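Local coordinates for ribose transcriptional regulator (Enterococcus faecium DO, PDB 4RK1), which binds ribose in the cleft of its sugar-binding domain and probably acts as a LacI-family repressor that controls transcription from DNA, at residues G172-T177 with L203-K208. Residues are numbered along the deposited sequence; the frame is centred on the assembly and turned at random.
Sequences GGYQIT and LEEAGK
With CG of Y174 anti to the backbone N (chi1 178°), the extended chain of E205 brings its carboxylate to the phenol end of the Y174 ring, the two side chains crossing at about a right angle. Y174 OH donates to E205 OE1 at 2.6 Å, arriving on the syn side and only slightly out of the carboxylate plane. E205 OE1 lies at the ring edge, in its plane, 3.3 Å from Y174 CE1, and the two flat groups stand 82° apart. Closer to the backbones, T177 CG2 sits 3.8 Å from L203 N and makes a small apolar contact with L203 CD2 at 4.0 Å. T177 OG1 turns back to Y174 O at 2.8 Å, which holds the threonine rotation (chi1 -55°) and turns CG2 toward L203; T177 N shares that acceptor from the same face. The contact packs the end of helix 170-175 and the start of helix 177-182 against the C-terminal end of helix 193-205 in the periplasmic-binding-protein-like sugar domain. Helix 193-205 ends in a Schellman motif, with G207 at positive phi. R201 makes a cation-pi contact with Y174 and a salt bridge to E205 OE2, which also pairs with K231 of the second subunit. The E205 carboxylate therefore joins helix 170-175, its own helix and the dimer partner, and the two cations probably favour its ionised form.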
loop_
_atom_site.group_PDB
_atom_site.type_symbol
_atom_site.label_atom_id
_atom_site.label_comp_id
_atom_site.label_asym_id
_atom_site.label_seq_id
_atom_site.Cartn_x
_atom_site.Cartn_y
_atom_site.Cartn_z
ATOM N N GLY B 172 -12.231 -7.748 -5.108
ATOM C CA GLY B 172 -12.914 -8.989 -4.752
ATOM C C GLY B 172 -14.087 -8.755 -3.818
ATOM O O GLY B 172 -15.140 -9.364 -3.977
ATOM N N GLY B 173 -13.915 -7.857 -2.851
ATOM C CA GLY B 173 -14.999 -7.498 -1.931
ATOM C C GLY B 173 -16.134 -6.799 -2.648
ATOM O O GLY B 173 -17.315 -7.084 -2.418
ATOM N N TYR B 174 -15.760 -5.865 -3.513
ATOM C CA TYR B 174 -16.704 -5.113 -4.336
ATOM C C TYR B 174 -17.548 -6.055 -5.210
ATOM O O TYR B 174 -18.769 -5.926 -5.278
ATOM C CB TYR B 174 -15.902 -4.133 -5.192
ATOM C CG TYR B 174 -16.682 -3.280 -6.157
ATOM C CD1 TYR B 174 -17.759 -2.516 -5.731
ATOM C CD2 TYR B 174 -16.305 -3.199 -7.502
ATOM C CE1 TYR B 174 -18.454 -1.708 -6.612
ATOM C CE2 TYR B 174 -16.997 -2.395 -8.392
ATOM C CZ TYR B 174 -18.070 -1.652 -7.941
ATOM O OH TYR B 174 -18.763 -0.849 -8.806
ATOM N N GLN B 175 -16.885 -7.024 -5.820
ATOM C CA GLN B 175 -17.536 -7.937 -6.763
ATOM C C GLN B 175 -18.547 -8.902 -6.148
ATOM O O GLN B 175 -19.439 -9.363 -6.859
ATOM C CB GLN B 175 -16.488 -8.718 -7.556
ATOM C CG GLN B 175 -15.823 -7.867 -8.628
ATOM C CD GLN B 175 -14.653 -8.547 -9.323
ATOM O OE1 GLN B 175 -14.142 -8.034 -10.316
ATOM N NE2 GLN B 175 -14.216 -9.689 -8.799
ATOM N N ILE B 176 -18.436 -9.201 -4.851
ATOM C CA ILE B 176 -19.399 -10.117 -4.209
ATOM C C ILE B 176 -20.574 -9.413 -3.547
ATOM O O ILE B 176 -21.432 -10.067 -2.951
ATOM C CB ILE B 176 -18.766 -11.158 -3.232
ATOM C CG1 ILE B 176 -17.852 -10.496 -2.202
ATOM C CG2 ILE B 176 -18.054 -12.256 -4.001
ATOM C CD1 ILE B 176 -18.607 -9.719 -1.158
ATOM N N THR B 177 -20.632 -8.087 -3.676
ATOM C CA THR B 177 -21.711 -7.303 -3.090
ATOM C C THR B 177 -23.103 -7.729 -3.555
ATOM O O THR B 177 -24.024 -7.781 -2.751
ATOM C CB THR B 177 -21.558 -5.798 -3.402
ATOM O OG1 THR B 177 -20.270 -5.337 -2.977
ATOM C CG2 THR B 177 -22.636 -5.003 -2.687
ATOM N N LEU B 203 -21.804 -1.512 -1.361
ATOM C CA LEU B 203 -23.031 -1.173 -0.635
ATOM C C LEU B 203 -23.434 0.275 -0.832
ATOM O O LEU B 203 -24.622 0.579 -1.021
ATOM C CB LEU B 203 -22.890 -1.489 0.855
ATOM C CG LEU B 203 -22.810 -2.987 1.128
ATOM C CD1 LEU B 203 -22.404 -3.231 2.568
ATOM C CD2 LEU B 203 -24.131 -3.675 0.804
ATOM N N GLU B 204 -22.447 1.168 -0.803
ATOM C CA GLU B 204 -22.687 2.578 -1.122
ATOM C C GLU B 204 -23.339 2.745 -2.505
ATOM O O GLU B 204 -24.329 3.463 -2.649
ATOM C CB GLU B 204 -21.378 3.366 -1.045
ATOM C CG GLU B 204 -20.860 3.519 0.383
ATOM C CD GLU B 204 -19.353 3.744 0.490
ATOM O OE1 GLU B 204 -18.645 3.787 -0.544
ATOM O OE2 GLU B 204 -18.874 3.884 1.638
ATOM N N GLU B 205 -22.795 2.062 -3.505
ATOM C CA GLU B 205 -23.318 2.158 -4.869
ATOM C C GLU B 205 -24.728 1.581 -5.017
ATOM O O GLU B 205 -25.494 2.035 -5.867
ATOM C CB GLU B 205 -22.350 1.508 -5.854
ATOM C CG GLU B 205 -21.066 2.322 -5.981
ATOM C CD GLU B 205 -20.055 1.731 -6.926
ATOM O OE1 GLU B 205 -20.393 0.754 -7.632
ATOM O OE2 GLU B 205 -18.919 2.266 -6.952
ATOM N N ALA B 206 -25.075 0.611 -4.175
ATOM C CA ALA B 206 -26.422 0.032 -4.157
ATOM C C ALA B 206 -27.403 0.822 -3.285
ATOM O O ALA B 206 -28.548 0.418 -3.127
ATOM C CB ALA B 206 -26.361 -1.416 -3.697
ATOM N N GLY B 207 -26.963 1.941 -2.718
ATOM C CA GLY B 207 -27.833 2.778 -1.902
ATOM C C GLY B 207 -28.028 2.257 -0.490
ATOM O O GLY B 207 -28.955 2.666 0.199
ATOM N N LYS B 208 -27.148 1.365 -0.044
ATOM C CA LYS B 208 -27.249 0.810 1.297
ATOM C C LYS B 208 -26.344 1.592 2.250
ATOM O O LYS B 208 -25.497 2.367 1.810
ATOM C CB LYS B 208 -26.894 -0.668 1.284
ATOM C CG LYS B 208 -27.758 -1.518 0.366
ATOM C CD LYS B 208 -29.229 -1.485 0.754
ATOM C CE LYS B 208 -30.063 -2.342 -0.182
ATOM N NZ LYS B 208 -31.470 -2.411 0.290
#